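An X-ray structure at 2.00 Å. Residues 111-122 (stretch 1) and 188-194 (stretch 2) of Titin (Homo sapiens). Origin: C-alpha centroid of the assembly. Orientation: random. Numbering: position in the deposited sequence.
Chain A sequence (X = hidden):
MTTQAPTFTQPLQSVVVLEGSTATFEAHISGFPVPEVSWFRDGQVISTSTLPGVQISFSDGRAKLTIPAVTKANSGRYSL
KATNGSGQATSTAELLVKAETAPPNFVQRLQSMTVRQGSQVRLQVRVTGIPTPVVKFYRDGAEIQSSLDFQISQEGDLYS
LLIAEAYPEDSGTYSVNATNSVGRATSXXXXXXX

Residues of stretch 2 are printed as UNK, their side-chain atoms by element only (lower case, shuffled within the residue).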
# COMPACT_ATOMS: atom_id res chain seq x y z
N GLN A 111 -8.83 -21.82 13.62
CA GLN A 111 -8.21 -23.00 14.22
C GLN A 111 -9.29 -23.89 14.80
O GLN A 111 -10.22 -23.40 15.43
CB GLN A 111 -7.22 -22.61 15.32
CG GLN A 111 -5.97 -21.90 14.82
CD GLN A 111 -5.00 -21.60 15.95
OE1 GLN A 111 -4.48 -22.52 16.59
NE2 GLN A 111 -4.74 -20.31 16.20
N SER A 112 -9.16 -25.19 14.60
CA SER A 112 -10.14 -26.14 15.13
C SER A 112 -10.10 -26.16 16.65
O SER A 112 -9.06 -25.95 17.26
CB SER A 112 -9.85 -27.54 14.61
OG SER A 112 -10.00 -27.60 13.21
N MET A 113 -11.25 -26.42 17.26
CA MET A 113 -11.27 -26.49 18.70
C MET A 113 -12.37 -27.36 19.25
O MET A 113 -13.46 -27.48 18.68
CB MET A 113 -11.32 -25.09 19.31
CG MET A 113 -12.30 -24.14 18.67
SD MET A 113 -11.88 -22.47 19.24
CE MET A 113 -12.67 -22.46 20.87
N THR A 114 -12.06 -27.99 20.38
CA THR A 114 -12.99 -28.88 21.05
C THR A 114 -13.20 -28.31 22.43
O THR A 114 -12.23 -28.10 23.17
CB THR A 114 -12.39 -30.30 21.16
OG1 THR A 114 -11.92 -30.71 19.86
CG2 THR A 114 -13.43 -31.29 21.65
N VAL A 115 -14.45 -28.04 22.77
CA VAL A 115 -14.78 -27.48 24.06
C VAL A 115 -15.98 -28.18 24.67
O VAL A 115 -16.73 -28.87 23.98
CB VAL A 115 -15.10 -25.97 23.95
CG1 VAL A 115 -13.91 -25.24 23.31
CG2 VAL A 115 -16.37 -25.76 23.12
N ARG A 116 -16.16 -28.01 25.98
CA ARG A 116 -17.30 -28.62 26.64
C ARG A 116 -18.52 -27.71 26.55
O ARG A 116 -18.42 -26.49 26.39
CB ARG A 116 -16.97 -28.93 28.09
CG ARG A 116 -16.50 -30.36 28.31
CD ARG A 116 -16.38 -30.68 29.79
NE ARG A 116 -15.09 -30.24 30.32
CZ ARG A 116 -13.96 -30.93 30.17
NH1 ARG A 116 -13.95 -32.09 29.52
NH2 ARG A 116 -12.83 -30.43 30.66
N GLN A 117 -19.69 -28.34 26.65
CA GLN A 117 -20.96 -27.65 26.58
C GLN A 117 -21.00 -26.41 27.46
O GLN A 117 -20.57 -26.45 28.61
CB GLN A 117 -22.06 -28.62 27.00
CG GLN A 117 -23.45 -28.13 26.73
CD GLN A 117 -24.48 -29.17 27.13
OE1 GLN A 117 -24.45 -30.31 26.66
NE2 GLN A 117 -25.41 -28.77 28.00
N GLY A 118 -21.51 -25.30 26.92
CA GLY A 118 -21.62 -24.08 27.70
C GLY A 118 -20.42 -23.14 27.67
O GLY A 118 -20.48 -22.05 28.25
N SER A 119 -19.35 -23.55 27.00
CA SER A 119 -18.13 -22.73 26.91
C SER A 119 -18.29 -21.53 25.98
O SER A 119 -19.02 -21.59 25.00
CB SER A 119 -16.97 -23.58 26.39
OG SER A 119 -16.82 -24.77 27.13
N GLN A 120 -17.60 -20.44 26.31
CA GLN A 120 -17.60 -19.25 25.47
C GLN A 120 -16.50 -19.53 24.45
O GLN A 120 -15.38 -19.87 24.82
CB GLN A 120 -17.22 -18.01 26.27
CG GLN A 120 -16.98 -16.77 25.42
CD GLN A 120 -16.25 -15.66 26.17
OE1 GLN A 120 -16.85 -14.90 26.94
NE2 GLN A 120 -14.93 -15.57 25.96
N VAL A 121 -16.83 -19.40 23.16
CA VAL A 121 -15.87 -19.67 22.09
C VAL A 121 -15.71 -18.50 21.14
O VAL A 121 -16.68 -17.82 20.80
CB VAL A 121 -16.33 -20.90 21.26
CG1 VAL A 121 -15.50 -21.02 20.01
CG2 VAL A 121 -16.21 -22.15 22.08
N ARG A 122 -14.47 -18.27 20.71
CA ARG A 122 -14.19 -17.20 19.76
C ARG A 122 -13.30 -17.72 18.65
O ARG A 122 -12.23 -18.28 18.91
CB ARG A 122 -13.52 -16.01 20.45
CG ARG A 122 -13.25 -14.82 19.53
CD ARG A 122 -13.62 -13.53 20.23
NE ARG A 122 -13.27 -13.61 21.64
CZ ARG A 122 -13.79 -12.85 22.60
NH1 ARG A 122 -13.40 -13.01 23.86
NH2 ARG A 122 -14.71 -11.93 22.31
N UNK A 188 -10.87 -22.87 6.87
CA UNK A 188 -11.84 -23.77 7.48
C UNK A 188 -11.31 -24.35 8.77
O UNK A 188 -10.11 -24.53 8.94
o UNK A 188 -12.37 -24.51 5.22
c UNK A 188 -13.46 -25.65 7.04
c UNK A 188 -12.18 -24.97 6.56
N UNK A 189 -12.24 -24.64 9.68
CA UNK A 189 -11.91 -25.22 10.98
C UNK A 189 -13.09 -26.04 11.48
O UNK A 189 -14.24 -25.82 11.09
c UNK A 189 -11.57 -24.13 11.98
N UNK A 190 -12.79 -26.97 12.37
CA UNK A 190 -13.80 -27.85 12.94
C UNK A 190 -14.07 -27.47 14.39
O UNK A 190 -13.16 -27.40 15.21
o UNK A 190 -14.77 -29.98 10.58
c UNK A 190 -13.29 -29.29 12.89
o UNK A 190 -16.53 -30.33 11.87
c UNK A 190 -14.39 -30.32 12.91
c UNK A 190 -15.30 -30.20 11.70
N UNK A 191 -15.34 -27.23 14.71
CA UNK A 191 -15.70 -26.91 16.08
C UNK A 191 -16.49 -28.07 16.67
O UNK A 191 -17.52 -28.45 16.12
c UNK A 191 -16.04 -25.16 18.53
c UNK A 191 -17.16 -25.42 17.51
c UNK A 191 -18.11 -24.24 17.43
c UNK A 191 -16.57 -25.66 16.12
N UNK A 192 -15.99 -28.64 17.77
CA UNK A 192 -16.67 -29.75 18.42
C UNK A 192 -17.07 -29.39 19.85
O UNK A 192 -16.23 -28.99 20.64
c UNK A 192 -15.43 -31.04 15.98
c UNK A 192 -15.78 -30.99 18.47
c UNK A 192 -15.64 -31.88 17.22
c UNK A 192 -14.48 -32.83 17.43
N UNK A 193 -18.35 -29.55 20.17
CA UNK A 193 -18.84 -29.26 21.50
C UNK A 193 -19.39 -30.55 22.12
O UNK A 193 -20.27 -31.19 21.55
c UNK A 193 -20.36 -27.83 22.90
c UNK A 193 -19.97 -28.20 21.48
c UNK A 193 -19.51 -26.98 20.72
N UNK A 194 -18.86 -30.92 23.29
CA UNK A 194 -19.31 -32.13 23.98
C UNK A 194 -20.54 -31.89 24.86
O UNK A 194 -20.54 -30.87 25.58
OXT UNK A 194 -21.47 -32.73 24.84
n UNK A 194 -16.31 -34.02 26.26
c UNK A 194 -16.96 -33.13 24.10
o UNK A 194 -14.94 -34.34 24.51
c UNK A 194 -18.18 -32.68 24.86
c UNK A 194 -15.98 -33.88 24.97

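Position 188 carries three side-chain atoms, a carbon bonded to one oxygen and one carbon. This beta-branched hydroxyl side chain points away from stretch 1 and makes no contact with it; the residue is Thr188.

At position 189 the side chain is a single carbon directed toward stretch 1. Its CB lies 3.6 Å from C of Gln111 and 3.7 Å from N of Ser112, so it packs directly on the backbone leading into the neighbouring strand. One carbon and nothing beyond it identifies Ala189.

Position 190 has three carbons in a row, the third bearing two oxygens. Its CB sits 3.7 Å from OG of Ser112, but the end of the chain leads away, and one of the oxygens is hydrogen-bonded elsewhere in the structure. The unbranched carboxylate is that of Glu190. Its backbone N donates to OG of Ser112 (3.0 Å), and its O accepts from N of Met113 (3.0 Å).

Four carbons forked at the second occupy position 191. The side chain starts on the sheet face shared with Met113, and its end comes nearer to stretch 1: one terminal carbon lies 3.5 Å from O of Met113 and 3.9 Å from CG of Met113. This is Leu191, whose CD1 also meets CG1 of Val121 at 4.4 Å.

Position 192 again has four carbons forked at the second, now on the face shared with Thr114, where its CB lies 4.0 Å from CG2 of Thr114. It is Leu192, largely exposed, with its N bonded to O of Met113 (2.9 Å) and its O to N of Val115 (2.9 Å).

At position 193 three carbons fork directly at CB. One branch lies 4.1 Å from CG2 of Val115, the other 3.7 Å from CA of Gln117. The residue is Val193.

Position 194 shows three carbons, the third carrying one oxygen and one nitrogen, and its backbone ends in a carboxylate. The terminal nitrogen lies 4.2 Å from CG of Arg116. The amide identifies Gln194.

The strands run parallel, pairing Met113, Thr114 and Val115 with Leu191, Leu192 and Val193. Because parallel strands offset their donors and acceptors, Glu190, Leu192 and Gln194 supply the bonding backbone groups to stretch 1. The ladder continues from N of Gln194 to O of Val115 (3.0 Å) and closes with a weak bond from N of Gln117 to O of Gln194 (2.9 Å). Apolar packing on the Met113 and Val115 face reinforces this backbone pairing.

Stretch 2, residues 188-194: TAELLVQ
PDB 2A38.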